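Local coordinates for Alpha/beta hydrolase fold protein (Chitinophaga pinensis, PDB 4PW0) that probably acts as a hydrolase of the alpha/beta hydrolase fold, most likely using a serine nucleophile, on a substrate that remains unidentified, at residues Gly23-Ala27 against Lys72-Ser78; Gln43-Gly47 against Ile200-Leu204. All coordinates share one frame. Residues are numbered along the deposited sequence.

Contact 1: Gly23-Ala27 against Lys72-Ser78; sequences GTRYA and KGVGLSS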
ATOM      1  N   GLY A  23      -1.430 -26.028  32.074  1.00 33.55           N
ATOM      2  CA  GLY A  23      -1.917 -27.322  31.625  1.00 32.85           C
ATOM      3  C   GLY A  23      -1.976 -27.573  30.109  1.00 29.86           C
ATOM      4  O   GLY A  23      -2.492 -28.573  29.671  1.00 31.28           O
ATOM      5  N   THR A  24      -1.473 -26.652  29.306  1.00 26.92           N
ATOM      6  CA  THR A  24      -1.483 -26.799  27.847  1.00 26.79           C
ATOM      7  C   THR A  24      -0.028 -26.761  27.340  1.00 23.48           C
ATOM      8  O   THR A  24       0.766 -25.875  27.748  1.00 27.09           O
ATOM      9  CB  THR A  24      -2.281 -25.619  27.216  1.00 24.62           C
ATOM     10  OG1 THR A  24      -3.641 -25.638  27.694  1.00 27.64           O
ATOM     11  CG2 THR A  24      -2.230 -25.661  25.708  1.00 28.15           C
ATOM     12  N   ARG A  25       0.292 -27.663  26.417  1.00 25.07           N
ATOM     13  CA  ARG A  25       1.584 -27.671  25.733  0.60 24.30           C
ATOM     14  C   ARG A  25       1.413 -26.881  24.441  1.00 23.18           C
ATOM     15  O   ARG A  25       0.633 -27.291  23.589  1.00 26.99           O
ATOM     16  CB  ARG A  25       2.008 -29.097  25.359  0.60 28.03           C
ATOM     17  CG  ARG A  25       3.186 -29.188  24.385  0.60 34.63           C
ATOM     18  CD  ARG A  25       3.206 -30.431  23.468  0.60 37.54           C
ATOM     19  NE  ARG A  25       1.890 -30.832  22.941  0.60 44.36           N
ATOM     20  CZ  ARG A  25       1.679 -31.688  21.930  0.60 49.77           C
ATOM     21  NH1 ARG A  25       2.688 -32.205  21.215  0.60 42.26           N
ATOM     22  NH2 ARG A  25       0.420 -31.980  21.578  0.60 64.67           N
ATOM     23  N   TYR A  26       2.094 -25.745  24.332  1.00 23.20           N
ATOM     24  CA  TYR A  26       2.113 -24.930  23.097  1.00 20.66           C
ATOM     25  C   TYR A  26       3.350 -25.239  22.280  1.00 21.89           C
ATOM     26  O   TYR A  26       4.476 -25.163  22.802  1.00 23.59           O
ATOM     27  CB  TYR A  26       2.061 -23.448  23.423  1.00 21.05           C
ATOM     28  CG  TYR A  26       0.743 -22.977  23.982  1.00 19.85           C
ATOM     29  CD1 TYR A  26      -0.289 -22.539  23.144  1.00 21.46           C
ATOM     30  CD2 TYR A  26       0.524 -22.936  25.343  1.00 24.04           C
ATOM     31  CE1 TYR A  26      -1.480 -22.107  23.658  1.00 22.90           C
ATOM     32  CE2 TYR A  26      -0.684 -22.484  25.871  1.00 23.32           C
ATOM     33  CZ  TYR A  26      -1.686 -22.052  25.024  1.00 22.54           C
ATOM     34  OH  TYR A  26      -2.925 -21.650  25.486  1.00 23.90           O
ATOM     35  N   ALA A  27       3.126 -25.555  21.001  1.00 20.39           N
ATOM     36  CA  ALA A  27       4.172 -25.754  20.036  1.00 20.92           C
ATOM     37  C   ALA A  27       4.466 -24.427  19.298  1.00 20.00           C
ATOM     38  O   ALA A  27       3.550 -23.695  18.896  1.00 20.25           O
ATOM     39  CB  ALA A  27       3.773 -26.827  19.026  1.00 21.64           C
ATOM     40  N   LYS A  72      -3.993 -23.057  21.146  1.00 18.68           N
ATOM     41  CA  LYS A  72      -4.431 -24.205  21.917  1.00 19.41           C
ATOM     42  C   LYS A  72      -5.216 -25.163  21.022  1.00 19.41           C
ATOM     43  O   LYS A  72      -6.112 -24.772  20.267  1.00 18.43           O
ATOM     44  CB  LYS A  72      -5.307 -23.721  23.064  1.00 19.82           C
ATOM     45  CG  LYS A  72      -5.802 -24.860  23.956  1.00 21.85           C
ATOM     46  CD  LYS A  72      -6.690 -24.354  25.089  1.00 23.21           C
ATOM     47  CE  LYS A  72      -5.915 -23.609  26.141  1.00 26.17           C
ATOM     48  NZ  LYS A  72      -6.859 -23.206  27.248  1.00 29.29           N
ATOM     49  N   GLY A  73      -4.820 -26.434  21.056  1.00 18.79           N
ATOM     50  CA  GLY A  73      -5.467 -27.486  20.320  1.00 19.95           C
ATOM     51  C   GLY A  73      -5.088 -27.664  18.862  1.00 19.13           C
ATOM     52  O   GLY A  73      -5.484 -28.625  18.232  1.00 20.68           O
ATOM     53  N   VAL A  74      -4.383 -26.691  18.322  1.00 18.42           N
ATOM     54  CA  VAL A  74      -4.042 -26.703  16.890  1.00 18.09           C
ATOM     55  C   VAL A  74      -2.729 -27.459  16.685  1.00 19.11           C
ATOM     56  O   VAL A  74      -1.734 -27.136  17.309  1.00 19.88           O
ATOM     57  CB  VAL A  74      -3.899 -25.261  16.373  1.00 17.39           C
ATOM     58  CG1 VAL A  74      -3.522 -25.256  14.890  1.00 19.95           C
ATOM     59  CG2 VAL A  74      -5.189 -24.518  16.577  1.00 19.41           C
ATOM     60  N   GLY A  75      -2.716 -28.434  15.782  1.00 20.09           N
ATOM     61  CA  GLY A  75      -1.462 -29.085  15.401  1.00 23.74           C
ATOM     62  C   GLY A  75      -0.836 -29.756  16.616  1.00 22.32           C
ATOM     63  O   GLY A  75      -1.542 -30.417  17.403  1.00 21.52           O
ATOM     64  N   LEU A  76       0.450 -29.487  16.794  1.00 20.65           N
ATOM     65  CA  LEU A  76       1.203 -30.095  17.921  1.00 21.81           C
ATOM     66  C   LEU A  76       0.911 -29.436  19.275  1.00 21.63           C
ATOM     67  O   LEU A  76       1.394 -29.923  20.312  1.00 25.77           O
ATOM     68  CB  LEU A  76       2.695 -30.068  17.623  1.00 24.23           C
ATOM     69  CG  LEU A  76       3.164 -31.156  16.672  1.00 27.73           C
ATOM     70  CD1 LEU A  76       4.529 -30.741  16.112  1.00 26.90           C
ATOM     71  CD2 LEU A  76       3.159 -32.541  17.340  1.00 29.57           C
ATOM     72  N   SER A  77       0.138 -28.347  19.326  1.00 20.68           N
ATOM     73  CA  SER A  77      -0.319 -27.858  20.617  1.00 19.67           C
ATOM     74  C   SER A  77      -1.421 -28.730  21.182  1.00 21.33           C
ATOM     75  O   SER A  77      -2.367 -29.151  20.498  1.00 22.46           O
ATOM     76  CB  SER A  77      -0.778 -26.404  20.539  1.00 19.76           C
ATOM     77  OG  SER A  77       0.330 -25.601  20.287  1.00 19.62           O
ATOM     78  N   SER A  78      -1.337 -28.984  22.478  1.00 22.73           N
ATOM     79  CA  SER A  78      -2.334 -29.833  23.108  1.00 23.38           C
ATOM     80  C   SER A  78      -3.629 -29.071  23.439  1.00 21.44           C
ATOM     81  O   SER A  78      -3.702 -27.831  23.291  1.00 22.92           O
ATOM     82  CB  SER A  78      -1.755 -30.477  24.394  1.00 25.36           C
ATOM     83  OG  SER A  78      -1.675 -29.533  25.445  1.00 26.12           O
TER
HETATM   84  O   HOH W   1      -3.587 -30.162  27.312  1.00 33.10           O
HETATM   85  O   HOH W   2      -4.053 -23.583  29.264  1.00 33.08           O
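Serine hydroxyls can stand in for backbone carbonyls where a strand meets an irregular loop. Arg25 N donates to Ser78 OG (2.9 Å), while Ser78 N returns a bond to Arg25 O (2.8 Å). Two residues along the strand, Ala27 N donates to Ser77 OG (2.9 Å), also bonded to Asp70 O. The Arg25 guanidinium lays one face over Leu76 O and Ser77 N. Strand 24-31 runs antiparallel to 66-69 in the mixed sheet of the alpha/beta hydrolase fold, and the loop following 66-69 keeps to its neighbour's flank. A type II' turn, Val74 to Ser77, folds this loop back, with Gly75 supplying the positive phi and Ser77 N bonded to Val74 O (3.0 Å). Apolar contact is slight: Ala27 CB meets Leu76 CB at 3.7 Å. Lys72 runs beside Thr24 and Tyr26, its CE 3.4 Å from Thr24 OG1 and 3.6 Å from Tyr26 OH, which bonds to Glu94 of helix 85-98. Water 1 bridges Gly23 O (3.0 Å) and Ser78 OG (2.7 Å).

Contact 2: Gln43-Gly47 against Ile200-Leu204; sequences QHFTG and IGAQL
A buried glutamine can bind a tight turn through one amide and one water. Gln43 OE1 accepts from His44 N (2.9 Å). His44 to Gly47 form a type II turn closed by Gly47 N to His44 O (3.0 Å); His44, chi1 p, points away, its ND1 donating to Phe45 O (2.8 Å). Phe45 (phi/psi -61/121, chi1 t), its CA 6.5 Å from Gln203 CA, puts its ring on the helix, CZ 3.8 Å from Ile200 CG2 and CE1 4.1 Å from Leu204 CB. Thr46 (phi/psi 76/-6), its CA 5.7 Å from Ile200 CA, donates from N to Gln203 OE1 (2.8 Å). Gln203 (chi1 m, chi2 t) points toward the turn; its NE2 donates to water 3 (3.0 Å), which donates to His44 O and Gly47 O (2.8 Å each). In this fold such a loop commonly helps form the oxyanion hole, probably here too. The turn follows strand 39-42 and meets helix 197-212, between strands 127-133 and 226-231 in sequence, the usual cap position; Phe45 packs edge-to-face on Phe146 of helix 146-154.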
ATOM      1  N   GLN A  43      -1.976 -17.363  12.940  1.00 14.96           N
ATOM      2  CA  GLN A  43      -2.239 -18.122  11.699  1.00 15.56           C
ATOM      3  C   GLN A  43      -3.692 -18.109  11.215  1.00 14.68           C
ATOM      4  O   GLN A  43      -4.628 -17.784  11.962  1.00 16.24           O
ATOM      5  CB  GLN A  43      -1.727 -19.559  11.910  1.00 16.04           C
ATOM      6  CG  GLN A  43      -1.651 -20.496  10.717  1.00 15.58           C
ATOM      7  CD  GLN A  43      -0.849 -19.965   9.564  1.00 15.47           C
ATOM      8  OE1 GLN A  43      -1.163 -18.916   8.957  1.00 16.57           O
ATOM      9  NE2 GLN A  43       0.269 -20.646   9.274  1.00 17.62           N
ATOM     10  N   HIS A  44      -3.867 -18.476   9.945  1.00 14.79           N
ATOM     11  CA  HIS A  44      -5.190 -18.609   9.326  1.00 15.10           C
ATOM     12  C   HIS A  44      -5.982 -19.829   9.698  1.00 18.67           C
ATOM     13  O   HIS A  44      -5.462 -20.725  10.356  1.00 18.71           O
ATOM     14  CB  HIS A  44      -5.010 -18.570   7.793  1.00 16.19           C
ATOM     15  CG  HIS A  44      -4.409 -19.810   7.176  1.00 16.29           C
ATOM     16  ND1 HIS A  44      -5.138 -20.948   6.937  1.00 17.91           N
ATOM     17  CD2 HIS A  44      -3.183 -20.058   6.657  1.00 17.07           C
ATOM     18  CE1 HIS A  44      -4.372 -21.861   6.355  1.00 18.45           C
ATOM     19  NE2 HIS A  44      -3.200 -21.335   6.142  1.00 17.26           N
ATOM     20  N   PHE A  45      -7.219 -19.925   9.166  1.00 18.97           N
ATOM     21  CA  PHE A  45      -8.170 -21.077   9.391  1.00 18.01           C
ATOM     22  C   PHE A  45      -7.606 -22.390   8.893  1.00 18.10           C
ATOM     23  O   PHE A  45      -7.312 -22.533   7.738  1.00 18.01           O
ATOM     24  CB  PHE A  45      -9.479 -20.794   8.639  1.00 19.06           C
ATOM     25  CG  PHE A  45     -10.502 -21.908   8.630  1.00 18.81           C
ATOM     26  CD1 PHE A  45     -10.989 -22.453   9.807  1.00 19.61           C
ATOM     27  CD2 PHE A  45     -11.029 -22.367   7.458  1.00 19.88           C
ATOM     28  CE1 PHE A  45     -11.947 -23.451   9.767  1.00 18.66           C
ATOM     29  CE2 PHE A  45     -11.964 -23.381   7.403  1.00 19.78           C
ATOM     30  CZ  PHE A  45     -12.449 -23.933   8.581  1.00 19.39           C
ATOM     31  N   THR A  46      -7.478 -23.339   9.804  1.00 16.68           N
ATOM     32  CA  THR A  46      -6.909 -24.685   9.619  1.00 17.03           C
ATOM     33  C   THR A  46      -5.384 -24.694   9.528  1.00 16.32           C
ATOM     34  O   THR A  46      -4.801 -25.779   9.479  1.00 18.86           O
ATOM     35  CB  THR A  46      -7.466 -25.512   8.455  1.00 18.52           C
ATOM     36  OG1 THR A  46      -6.836 -25.117   7.208  1.00 18.58           O
ATOM     37  CG2 THR A  46      -8.950 -25.420   8.360  1.00 19.20           C
ATOM     38  N   GLY A  47      -4.737 -23.543   9.495  1.00 15.53           N
ATOM     39  CA  GLY A  47      -3.280 -23.522   9.299  1.00 15.91           C
ATOM     40  C   GLY A  47      -2.512 -23.959  10.510  1.00 16.51           C
ATOM     41  O   GLY A  47      -2.914 -23.707  11.643  1.00 17.74           O
ATOM     42  N   ILE A 200     -10.562 -27.517  13.737  1.00 15.12           N
ATOM     43  CA  ILE A 200     -11.212 -26.971  12.543  1.00 15.20           C
ATOM     44  C   ILE A 200     -12.654 -26.575  12.884  1.00 16.54           C
ATOM     45  O   ILE A 200     -13.093 -25.488  12.535  1.00 15.54           O
ATOM     46  CB  ILE A 200     -11.162 -27.937  11.343  1.00 16.06           C
ATOM     47  CG1 ILE A 200      -9.713 -28.244  10.951  1.00 18.23           C
ATOM     48  CG2 ILE A 200     -11.942 -27.369  10.160  1.00 15.98           C
ATOM     49  CD1 ILE A 200      -9.585 -29.410  10.012  1.00 22.85           C
ATOM     50  N   GLY A 201     -13.392 -27.451  13.597  1.00 16.24           N
ATOM     51  CA  GLY A 201     -14.779 -27.111  13.950  1.00 15.89           C
ATOM     52  C   GLY A 201     -14.871 -25.910  14.869  1.00 15.85           C
ATOM     53  O   GLY A 201     -15.744 -25.043  14.676  1.00 17.37           O
ATOM     54  N   ALA A 202     -13.951 -25.800  15.829  1.00 16.61           N
ATOM     55  CA  ALA A 202     -13.961 -24.681  16.739  1.00 17.06           C
ATOM     56  C   ALA A 202     -13.672 -23.372  15.982  1.00 15.83           C
ATOM     57  O   ALA A 202     -14.312 -22.342  16.221  1.00 17.15           O
ATOM     58  CB  ALA A 202     -12.934 -24.893  17.837  1.00 18.46           C
ATOM     59  N   GLN A 203     -12.701 -23.422  15.080  1.00 15.34           N
ATOM     60  CA  GLN A 203     -12.367 -22.238  14.280  1.00 15.90           C
ATOM     61  C   GLN A 203     -13.476 -21.839  13.345  1.00 16.63           C
ATOM     62  O   GLN A 203     -13.723 -20.656  13.202  1.00 16.22           O
ATOM     63  CB  GLN A 203     -11.080 -22.469  13.493  1.00 15.67           C
ATOM     64  CG  GLN A 203      -9.846 -22.589  14.363  1.00 15.90           C
ATOM     65  CD  GLN A 203      -8.614 -22.849  13.543  1.00 16.91           C
ATOM     66  OE1 GLN A 203      -8.674 -23.009  12.325  1.00 19.61           O
ATOM     67  NE2 GLN A 203      -7.469 -22.907  14.216  1.00 18.81           N
ATOM     68  N   LEU A 204     -14.150 -22.798  12.727  1.00 15.18           N
ATOM     69  CA  LEU A 204     -15.274 -22.454  11.849  1.00 15.02           C
ATOM     70  C   LEU A 204     -16.352 -21.727  12.632  1.00 15.87           C
ATOM     71  O   LEU A 204     -16.901 -20.700  12.169  1.00 15.63           O
ATOM     72  CB  LEU A 204     -15.820 -23.702  11.129  1.00 15.76           C
ATOM     73  CG  LEU A 204     -16.843 -23.471  10.025  1.00 17.44           C
ATOM     74  CD1 LEU A 204     -16.795 -24.591   9.006  1.00 22.25           C
ATOM     75  CD2 LEU A 204     -18.244 -23.381  10.565  1.00 20.30           C
TER
HETATM   76  O   HOH W   3      -5.016 -22.232  12.661  1.00 19.26           O

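The two contacts show how one fold treats different parts of its frame. The centre of contact 1 lies about 17 Å from that of the chain, near outermost strand 17-21, the centre of contact 2 about 11 Å; both are partly buried. Bonds from backbone amides to serine hydroxyls dominate the first, whereas a carboxamide and the packing of Phe45 mark the second, with less surface buried. Waters bridge both. They meet at Val74, whose CG1 lies 3.6 Å from Gly47 O and whose CG2 lies 3.7 Å from Gln203 NE2. Loop 72-78 also bonds to Asp192 and Ala195, so, though part of contact 1, it touches the residues leading into helix 197-212.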